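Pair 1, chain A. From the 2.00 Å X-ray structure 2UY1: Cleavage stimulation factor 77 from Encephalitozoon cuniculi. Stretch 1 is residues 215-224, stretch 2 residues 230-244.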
# COMPACT_ATOMS: atom_id res chain seq x y z
N VAL A 215 25.36 -5.98 19.39
CA VAL A 215 26.24 -6.96 20.02
C VAL A 215 25.96 -7.08 21.51
O VAL A 215 25.97 -8.18 22.07
CB VAL A 215 27.73 -6.60 19.81
CG1 VAL A 215 28.12 -6.77 18.35
CG2 VAL A 215 28.00 -5.17 20.27
N TYR A 216 25.72 -5.94 22.15
CA TYR A 216 25.50 -5.89 23.60
C TYR A 216 24.16 -6.51 23.91
O TYR A 216 24.04 -7.22 24.91
CB TYR A 216 25.57 -4.43 24.11
CG TYR A 216 26.91 -3.81 23.84
CD1 TYR A 216 27.95 -3.90 24.79
CD2 TYR A 216 27.19 -3.20 22.61
CE1 TYR A 216 29.25 -3.36 24.51
CE2 TYR A 216 28.46 -2.67 22.33
CZ TYR A 216 29.46 -2.76 23.28
OH TYR A 216 30.70 -2.20 23.03
N PHE A 217 23.16 -6.25 23.08
CA PHE A 217 21.85 -6.92 23.25
C PHE A 217 21.98 -8.46 23.05
O PHE A 217 21.33 -9.20 23.77
CB PHE A 217 20.78 -6.32 22.31
CG PHE A 217 19.48 -7.16 22.19
CD1 PHE A 217 18.40 -6.90 23.00
CD2 PHE A 217 19.40 -8.25 21.27
CE1 PHE A 217 17.19 -7.66 22.88
CE2 PHE A 217 18.25 -9.06 21.16
CZ PHE A 217 17.14 -8.78 21.99
N PHE A 218 22.77 -8.91 22.06
CA PHE A 218 22.96 -10.37 21.82
C PHE A 218 23.47 -11.09 23.08
O PHE A 218 22.89 -12.10 23.53
CB PHE A 218 23.99 -10.68 20.74
CG PHE A 218 23.66 -10.20 19.34
CD1 PHE A 218 22.35 -9.91 18.92
CD2 PHE A 218 24.68 -10.14 18.41
CE1 PHE A 218 22.08 -9.48 17.60
CE2 PHE A 218 24.42 -9.73 17.11
CZ PHE A 218 23.12 -9.39 16.71
N TYR A 219 24.56 -10.58 23.64
CA TYR A 219 25.16 -11.11 24.88
C TYR A 219 24.26 -10.96 26.09
O TYR A 219 24.12 -11.90 26.89
CB TYR A 219 26.52 -10.43 25.15
CG TYR A 219 27.45 -11.19 26.10
CD1 TYR A 219 27.32 -12.56 26.28
CD2 TYR A 219 28.52 -10.56 26.72
CE1 TYR A 219 28.19 -13.28 27.09
CE2 TYR A 219 29.38 -11.25 27.58
CZ TYR A 219 29.23 -12.58 27.75
OH TYR A 219 30.09 -13.27 28.60
N SER A 220 23.66 -9.79 26.25
CA SER A 220 22.72 -9.59 27.36
C SER A 220 21.65 -10.70 27.36
O SER A 220 21.35 -11.31 28.40
CB SER A 220 22.07 -8.20 27.23
OG SER A 220 21.00 -8.04 28.18
N GLU A 221 21.09 -10.95 26.16
CA GLU A 221 20.02 -11.94 25.99
C GLU A 221 20.54 -13.33 26.27
O GLU A 221 19.92 -14.06 27.00
CB GLU A 221 19.39 -11.89 24.61
CG GLU A 221 18.38 -10.74 24.40
CD GLU A 221 17.17 -10.76 25.33
OE1 GLU A 221 16.26 -11.61 25.16
OE2 GLU A 221 17.08 -9.87 26.21
N TYR A 222 21.72 -13.66 25.74
CA TYR A 222 22.36 -14.93 26.06
C TYR A 222 22.53 -15.10 27.57
O TYR A 222 22.18 -16.13 28.14
CB TYR A 222 23.71 -15.06 25.37
CG TYR A 222 24.47 -16.24 25.90
CD1 TYR A 222 24.08 -17.54 25.56
CD2 TYR A 222 25.55 -16.07 26.77
CE1 TYR A 222 24.78 -18.66 26.05
CE2 TYR A 222 26.24 -17.18 27.26
CZ TYR A 222 25.85 -18.47 26.91
OH TYR A 222 26.52 -19.56 27.41
N LEU A 223 23.03 -14.05 28.22
CA LEU A 223 23.33 -14.09 29.64
C LEU A 223 22.08 -14.25 30.47
O LEU A 223 22.11 -14.95 31.48
CB LEU A 223 24.04 -12.81 30.07
CG LEU A 223 25.55 -12.83 29.81
CD1 LEU A 223 26.08 -11.45 30.16
CD2 LEU A 223 26.32 -13.96 30.55
N ILE A 224 20.98 -13.62 30.03
CA ILE A 224 19.68 -13.69 30.71
C ILE A 224 19.15 -15.13 30.64
O ILE A 224 18.58 -15.64 31.59
CB ILE A 224 18.66 -12.67 30.11
CG1 ILE A 224 19.04 -11.21 30.46
CG2 ILE A 224 17.22 -12.97 30.51
CD1 ILE A 224 17.99 -10.13 30.02
N GLU A 230 22.46 -10.30 36.19
CA GLU A 230 23.36 -9.32 36.78
C GLU A 230 24.56 -9.03 35.85
O GLU A 230 24.92 -7.87 35.64
CB GLU A 230 23.80 -9.75 38.19
CG GLU A 230 22.79 -9.42 39.26
CD GLU A 230 22.92 -10.32 40.51
OE1 GLU A 230 23.82 -10.07 41.36
OE2 GLU A 230 22.11 -11.27 40.64
N LYS A 231 25.17 -10.09 35.29
CA LYS A 231 26.24 -9.90 34.29
C LYS A 231 25.69 -9.22 33.04
O LYS A 231 26.34 -8.36 32.48
CB LYS A 231 26.97 -11.23 33.97
CG LYS A 231 28.26 -11.09 33.14
CD LYS A 231 29.12 -12.39 33.09
CE LYS A 231 30.07 -12.42 31.87
NZ LYS A 231 30.62 -11.06 31.37
N ALA A 232 24.47 -9.56 32.64
CA ALA A 232 23.84 -8.91 31.47
C ALA A 232 23.72 -7.39 31.64
O ALA A 232 23.96 -6.63 30.69
CB ALA A 232 22.46 -9.52 31.19
N LYS A 233 23.33 -6.95 32.85
CA LYS A 233 23.07 -5.52 33.13
C LYS A 233 24.33 -4.72 33.00
O LYS A 233 24.32 -3.58 32.55
CB LYS A 233 22.51 -5.32 34.56
CG LYS A 233 22.10 -3.85 34.91
CD LYS A 233 21.11 -3.83 36.09
CE LYS A 233 20.62 -2.44 36.47
NZ LYS A 233 19.31 -2.46 37.29
N LYS A 234 25.43 -5.33 33.40
CA LYS A 234 26.72 -4.71 33.31
C LYS A 234 27.16 -4.57 31.86
O LYS A 234 27.71 -3.53 31.49
CB LYS A 234 27.76 -5.46 34.19
CG LYS A 234 27.68 -5.04 35.68
CD LYS A 234 27.16 -6.12 36.64
CE LYS A 234 27.73 -5.94 38.08
NZ LYS A 234 26.92 -6.67 39.16
N VAL A 235 26.90 -5.61 31.05
CA VAL A 235 27.19 -5.60 29.57
C VAL A 235 26.42 -4.45 28.86
O VAL A 235 26.95 -3.82 27.95
CB VAL A 235 26.85 -6.97 28.88
CG1 VAL A 235 27.04 -6.90 27.35
CG2 VAL A 235 27.70 -8.11 29.43
N VAL A 236 25.18 -4.20 29.29
CA VAL A 236 24.33 -3.16 28.71
C VAL A 236 24.82 -1.77 29.08
O VAL A 236 24.89 -0.89 28.20
CB VAL A 236 22.85 -3.27 29.09
CG1 VAL A 236 22.06 -2.12 28.45
CG2 VAL A 236 22.27 -4.60 28.64
N GLU A 237 25.12 -1.58 30.37
CA GLU A 237 25.74 -0.33 30.88
C GLU A 237 26.99 -0.04 30.07
O GLU A 237 27.22 1.06 29.62
CB GLU A 237 26.08 -0.48 32.36
CG GLU A 237 24.86 -0.33 33.23
CD GLU A 237 24.97 -0.91 34.62
OE1 GLU A 237 26.08 -1.28 35.06
OE2 GLU A 237 23.90 -0.98 35.30
N ARG A 238 27.78 -1.07 29.85
CA ARG A 238 28.98 -0.90 29.07
C ARG A 238 28.62 -0.54 27.65
O ARG A 238 29.22 0.36 27.09
CB ARG A 238 29.77 -2.19 29.12
CG ARG A 238 30.99 -2.18 28.29
CD ARG A 238 31.80 -3.35 28.74
NE ARG A 238 32.43 -3.96 27.57
CZ ARG A 238 32.69 -5.25 27.45
NH1 ARG A 238 32.39 -6.11 28.44
NH2 ARG A 238 33.26 -5.69 26.34
N GLY A 239 27.63 -1.24 27.05
CA GLY A 239 27.22 -0.94 25.72
C GLY A 239 26.73 0.49 25.59
O GLY A 239 26.97 1.13 24.58
N ILE A 240 26.06 0.97 26.61
CA ILE A 240 25.55 2.36 26.63
C ILE A 240 26.69 3.42 26.66
O ILE A 240 26.55 4.54 26.13
CB ILE A 240 24.61 2.54 27.82
CG1 ILE A 240 23.26 1.93 27.50
CG2 ILE A 240 24.36 4.03 28.11
CD1 ILE A 240 22.35 1.80 28.67
N GLU A 241 27.83 3.05 27.24
CA GLU A 241 28.92 3.97 27.27
C GLU A 241 29.68 3.95 25.94
O GLU A 241 30.33 4.95 25.60
CB GLU A 241 29.81 3.70 28.48
CG GLU A 241 29.22 4.29 29.75
CD GLU A 241 28.95 5.82 29.62
OE1 GLU A 241 29.82 6.54 29.05
OE2 GLU A 241 27.88 6.30 30.09
N MET A 242 29.54 2.87 25.15
CA MET A 242 30.45 2.64 24.01
C MET A 242 29.81 2.78 22.64
O MET A 242 30.53 2.97 21.65
CB MET A 242 31.16 1.28 24.10
CG MET A 242 32.10 1.09 25.26
SD MET A 242 33.66 2.04 25.20
CE MET A 242 34.31 1.56 23.57
N SER A 243 28.50 2.64 22.56
CA SER A 243 27.77 2.78 21.31
C SER A 243 26.87 3.98 21.50
O SER A 243 26.83 4.54 22.59
CB SER A 243 26.92 1.54 21.04
OG SER A 243 27.61 0.37 21.41
N ASP A 244 26.08 4.29 20.46
CA ASP A 244 25.47 5.60 20.34
C ASP A 244 23.91 5.74 20.49
O ASP A 244 23.44 6.70 21.12
CB ASP A 244 25.95 6.21 19.02
CG ASP A 244 26.53 7.60 19.22
OD1 ASP A 244 27.35 7.75 20.17
OD2 ASP A 244 26.14 8.51 18.43

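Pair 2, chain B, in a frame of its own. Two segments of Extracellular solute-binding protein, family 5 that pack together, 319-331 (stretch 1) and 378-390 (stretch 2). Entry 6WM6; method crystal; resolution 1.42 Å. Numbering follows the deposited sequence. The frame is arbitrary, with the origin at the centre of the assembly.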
# COMPACT_ATOMS: atom_id res chain seq x y z
N SER B 319 -1.53 6.91 27.47
CA SER B 319 -2.17 5.70 28.00
C SER B 319 -3.51 5.99 28.68
O SER B 319 -4.28 5.06 28.92
CB SER B 319 -1.22 4.96 28.94
OG SER B 319 -0.94 5.73 30.08
N ASP B 320 -3.82 7.25 28.97
CA ASP B 320 -5.12 7.63 29.52
C ASP B 320 -6.07 7.97 28.37
O ASP B 320 -5.84 8.94 27.63
CB ASP B 320 -4.97 8.81 30.47
CG ASP B 320 -6.29 9.20 31.14
OD1 ASP B 320 -7.36 8.62 30.84
OD2 ASP B 320 -6.26 10.12 32.00
N ILE B 321 -7.12 7.17 28.22
CA ILE B 321 -8.06 7.39 27.13
C ILE B 321 -8.68 8.78 27.17
O ILE B 321 -9.06 9.32 26.13
CB ILE B 321 -9.12 6.25 27.14
CG1 ILE B 321 -9.94 6.26 25.85
CG2 ILE B 321 -10.02 6.34 28.39
CD1 ILE B 321 -10.77 5.01 25.68
N ALA B 322 -8.83 9.38 28.36
CA ALA B 322 -9.40 10.72 28.41
C ALA B 322 -8.50 11.73 27.72
O ALA B 322 -8.99 12.65 27.05
CB ALA B 322 -9.66 11.12 29.87
N LEU B 323 -7.19 11.61 27.90
CA LEU B 323 -6.28 12.53 27.23
C LEU B 323 -6.31 12.31 25.72
O LEU B 323 -6.31 13.27 24.94
CB LEU B 323 -4.86 12.41 27.79
CG LEU B 323 -3.84 13.38 27.20
CD1 LEU B 323 -4.25 14.83 27.43
CD2 LEU B 323 -2.44 13.13 27.77
N ARG B 324 -6.39 11.04 25.30
CA ARG B 324 -6.51 10.74 23.87
C ARG B 324 -7.74 11.40 23.29
O ARG B 324 -7.67 12.10 22.26
CB ARG B 324 -6.57 9.24 23.62
CG ARG B 324 -5.30 8.52 24.06
CD ARG B 324 -5.16 7.13 23.43
NE ARG B 324 -6.22 6.15 23.68
CZ ARG B 324 -6.27 5.33 24.73
NH1 ARG B 324 -5.35 5.41 25.68
NH2 ARG B 324 -7.23 4.43 24.81
N LYS B 325 -8.90 11.20 23.93
CA LYS B 325 -10.13 11.75 23.40
C LYS B 325 -10.12 13.27 23.41
O LYS B 325 -10.63 13.91 22.47
CB LYS B 325 -11.34 11.20 24.15
CG LYS B 325 -11.54 9.72 23.87
CD LYS B 325 -12.76 9.13 24.53
CE LYS B 325 -12.89 7.68 24.07
NZ LYS B 325 -14.10 6.99 24.58
N ALA B 326 -9.53 13.88 24.43
CA ALA B 326 -9.47 15.33 24.47
C ALA B 326 -8.61 15.88 23.35
O ALA B 326 -9.00 16.83 22.65
CB ALA B 326 -8.93 15.80 25.83
N VAL B 327 -7.45 15.27 23.12
CA VAL B 327 -6.58 15.70 22.02
C VAL B 327 -7.31 15.57 20.69
O VAL B 327 -7.29 16.50 19.86
CB VAL B 327 -5.26 14.92 22.05
CG1 VAL B 327 -4.52 15.00 20.71
CG2 VAL B 327 -4.40 15.42 23.21
N LEU B 328 -7.96 14.43 20.46
CA LEU B 328 -8.61 14.23 19.17
C LEU B 328 -9.78 15.19 18.98
O LEU B 328 -10.03 15.64 17.85
CB LEU B 328 -9.08 12.80 19.01
CG LEU B 328 -7.99 11.72 19.01
CD1 LEU B 328 -8.58 10.39 18.61
CD2 LEU B 328 -6.84 12.13 18.13
N THR B 329 -10.47 15.56 20.06
CA THR B 329 -11.59 16.49 19.97
C THR B 329 -11.11 17.90 19.67
O THR B 329 -11.76 18.64 18.91
CB THR B 329 -12.37 16.42 21.27
OG1 THR B 329 -12.90 15.11 21.45
CG2 THR B 329 -13.55 17.41 21.30
N ALA B 330 -9.97 18.30 20.23
CA ALA B 330 -9.42 19.62 19.99
C ALA B 330 -8.85 19.79 18.59
O ALA B 330 -8.82 20.90 18.05
CB ALA B 330 -8.32 19.90 21.02
N ILE B 331 -8.37 18.71 17.97
CA ILE B 331 -7.85 18.81 16.61
C ILE B 331 -8.96 19.27 15.69
O ILE B 331 -10.09 18.76 15.72
CB ILE B 331 -7.23 17.47 16.18
CG1 ILE B 331 -5.95 17.24 16.94
CG2 ILE B 331 -7.02 17.43 14.68
CD1 ILE B 331 -5.35 15.85 16.76
N GLU B 378 -13.66 23.66 23.98
CA GLU B 378 -14.42 23.62 25.22
C GLU B 378 -14.86 22.20 25.56
O GLU B 378 -14.81 21.79 26.72
CB GLU B 378 -15.60 24.59 25.16
CG GLU B 378 -15.17 26.07 25.18
CD GLU B 378 -14.21 26.40 26.32
OE1 GLU B 378 -14.49 25.99 27.47
OE2 GLU B 378 -13.17 27.04 26.06
N LYS B 379 -15.24 21.41 24.54
CA LYS B 379 -15.57 20.02 24.81
C LYS B 379 -14.33 19.25 25.26
O LYS B 379 -14.40 18.44 26.20
CB LYS B 379 -16.21 19.38 23.58
CG LYS B 379 -16.63 17.94 23.79
CD LYS B 379 -17.34 17.37 22.56
CE LYS B 379 -18.24 16.20 22.92
NZ LYS B 379 -17.50 15.03 23.45
N ALA B 380 -13.19 19.48 24.59
CA ALA B 380 -11.96 18.81 24.99
C ALA B 380 -11.58 19.15 26.42
O ALA B 380 -11.17 18.26 27.20
CB ALA B 380 -10.84 19.23 24.03
N LYS B 381 -11.70 20.42 26.81
CA LYS B 381 -11.41 20.80 28.19
C LYS B 381 -12.35 20.10 29.16
O LYS B 381 -11.94 19.71 30.25
CB LYS B 381 -11.51 22.32 28.36
CG LYS B 381 -10.34 23.09 27.80
CD LYS B 381 -10.58 24.59 27.97
CE LYS B 381 -9.39 25.42 27.54
NZ LYS B 381 -9.70 26.88 27.63
N GLY B 382 -13.62 19.94 28.76
CA GLY B 382 -14.56 19.22 29.61
C GLY B 382 -14.17 17.77 29.81
O GLY B 382 -14.25 17.24 30.92
N ILE B 383 -13.74 17.11 28.73
CA ILE B 383 -13.27 15.73 28.85
C ILE B 383 -12.13 15.65 29.86
O ILE B 383 -12.08 14.75 30.70
CB ILE B 383 -12.83 15.21 27.46
CG1 ILE B 383 -14.07 15.08 26.55
CG2 ILE B 383 -12.13 13.88 27.58
CD1 ILE B 383 -13.72 14.89 25.07
N LEU B 384 -11.19 16.59 29.77
CA LEU B 384 -10.07 16.58 30.70
C LEU B 384 -10.52 16.84 32.14
O LEU B 384 -10.09 16.14 33.05
CB LEU B 384 -9.06 17.64 30.28
CG LEU B 384 -8.33 17.29 28.97
CD1 LEU B 384 -7.49 18.46 28.51
CD2 LEU B 384 -7.48 16.04 29.14
N SER B 385 -11.37 17.85 32.34
CA SER B 385 -11.84 18.17 33.68
C SER B 385 -12.57 16.98 34.29
O SER B 385 -12.38 16.65 35.47
CB SER B 385 -12.75 19.39 33.62
OG SER B 385 -13.28 19.68 34.91
N GLU B 386 -13.40 16.30 33.49
CA GLU B 386 -14.17 15.16 34.00
C GLU B 386 -13.30 13.97 34.34
O GLU B 386 -13.75 13.07 35.05
CB GLU B 386 -15.26 14.79 32.99
CG GLU B 386 -16.34 15.86 32.92
CD GLU B 386 -17.11 15.85 31.61
OE1 GLU B 386 -17.10 14.83 30.90
OE2 GLU B 386 -17.74 16.89 31.30
N ALA B 387 -12.06 13.93 33.85
CA ALA B 387 -11.10 12.90 34.23
C ALA B 387 -10.15 13.33 35.32
O ALA B 387 -9.29 12.54 35.72
CB ALA B 387 -10.31 12.47 32.98
N GLY B 388 -10.28 14.56 35.82
CA GLY B 388 -9.48 15.01 36.94
C GLY B 388 -8.28 15.87 36.60
O GLY B 388 -7.55 16.27 37.51
N TYR B 389 -8.06 16.16 35.32
CA TYR B 389 -6.97 17.05 34.96
C TYR B 389 -7.36 18.49 35.28
O TYR B 389 -8.54 18.85 35.38
CB TYR B 389 -6.70 16.97 33.45
CG TYR B 389 -6.15 15.65 32.95
CD1 TYR B 389 -6.96 14.53 32.79
CD2 TYR B 389 -4.81 15.51 32.64
CE1 TYR B 389 -6.46 13.33 32.36
CE2 TYR B 389 -4.29 14.30 32.21
CZ TYR B 389 -5.12 13.22 32.05
OH TYR B 389 -4.60 12.02 31.61
N LYS B 390 -6.35 19.34 35.44
CA LYS B 390 -6.55 20.74 35.77
C LYS B 390 -5.52 21.58 35.04
O LYS B 390 -4.38 21.16 34.84
CB LYS B 390 -6.44 21.00 37.27
CG LYS B 390 -7.53 20.34 38.08
CD LYS B 390 -7.60 20.90 39.48
CE LYS B 390 -8.87 20.46 40.18
NZ LYS B 390 -9.06 21.18 41.46
O HOH W 1 -15.41 14.05 21.77

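Both pairs are antiparallel helix packings of nearly identical shape. In pair 1 the helix axes approach to 8.2 Å at an angle of 171° between their N-to-C directions; in pair 2 the values are 8.1 Å and 173°. Fourteen central residues superpose with an RMSD of 0.3 Å over N, CA and C, and the buried surface is similar, 578 Å² in pair 1 and 507 Å² in pair 2.

The tightest point of backbone register is the same in both. The CA atoms of A:Ser220 and A:Ala232 lie 4.3 Å apart, as do those of the matching B:Ala326 and B:Ala380. So short a separation leaves room between the backbones for little more than a methyl group, and alanine suits the second helix in each case: A:Ala232 CB rests 3.5 Å from A:Ser220 O, and B:Ala380 CB 3.3 Å from B:Ala326 O. On the first helix, serine and alanine are both small enough. A:Ser220 OG lies 3.7 Å from A:Val236 CG2 and finds its hydrogen bond elsewhere in the structure, whereas B:Ala326 CB meets the larger B:Leu384 at CG, 3.5 Å away.

One turn further along the second helix, A:Val235 matches B:Ile383, both branched at CB and both directed toward the partner helix. A:Val235 CG2 packs 3.8 Å from A:Leu223 CD1 and 3.7 Å from A:Tyr219 CD2. B:Ile383 is a knob seated among B:Ala322, B:Lys325, B:Ala326 and B:Thr329; its CG2 reaches B:Ala322 O at 3.4 Å, and its CD1 lies 3.7 Å from B:Thr329 OG1.

A:Leu223 and B:Thr329 share a position but not a chemistry. Leucine packs with its CB 3.8 Å from A:Ala232 CB and its CD1 3.5 Å from A:Ala232 N, against the backbone of the partner helix. Threonine presents a methyl, while its hydroxyl donates to B:Lys325 O (OG1 to O, 2.8 Å), a bond that satisfies its proton within the helix. A water then donates to B:Thr329 OG1 at 2.7 Å and accepts from B:Lys379 NZ at 2.9 Å, linking the two helices. Both lysines lay methylenes against the matched residue, A:Lys231 CG 3.7 Å from A:Leu223 CD1 and B:Lys379 CD 4.0 Å from B:Thr329 CG2; A:Lys231 CE also lies 3.4 Å from A:Tyr219 OH.

The pairs differ most where A:Tyr216 matches B:Ala322 and A:Gly239 matches B:Ala387. In pair 1 the large residue is on the first helix: A:Gly239 CA sits over one face of the tyrosine ring, 3.3 Å from the centroid of A:Tyr216, in a CH-pi contact. Glycine permits this, since an ideal CB would fall 2.5 Å from A:Tyr216 CG. Pair 2 fills the site with two methyls, B:Ala322 CB and B:Ala387 CB, 3.5 Å apart. Just beyond, B:Gly388 has the positive phi of a Schellman motif, and the chain then brings in B:Tyr389, whose OH donates to B:Asp320 OD2 at 2.6 Å. B:Asp320 also caps its helix, OD1 accepting from B:Ala322 N at 3.0 Å.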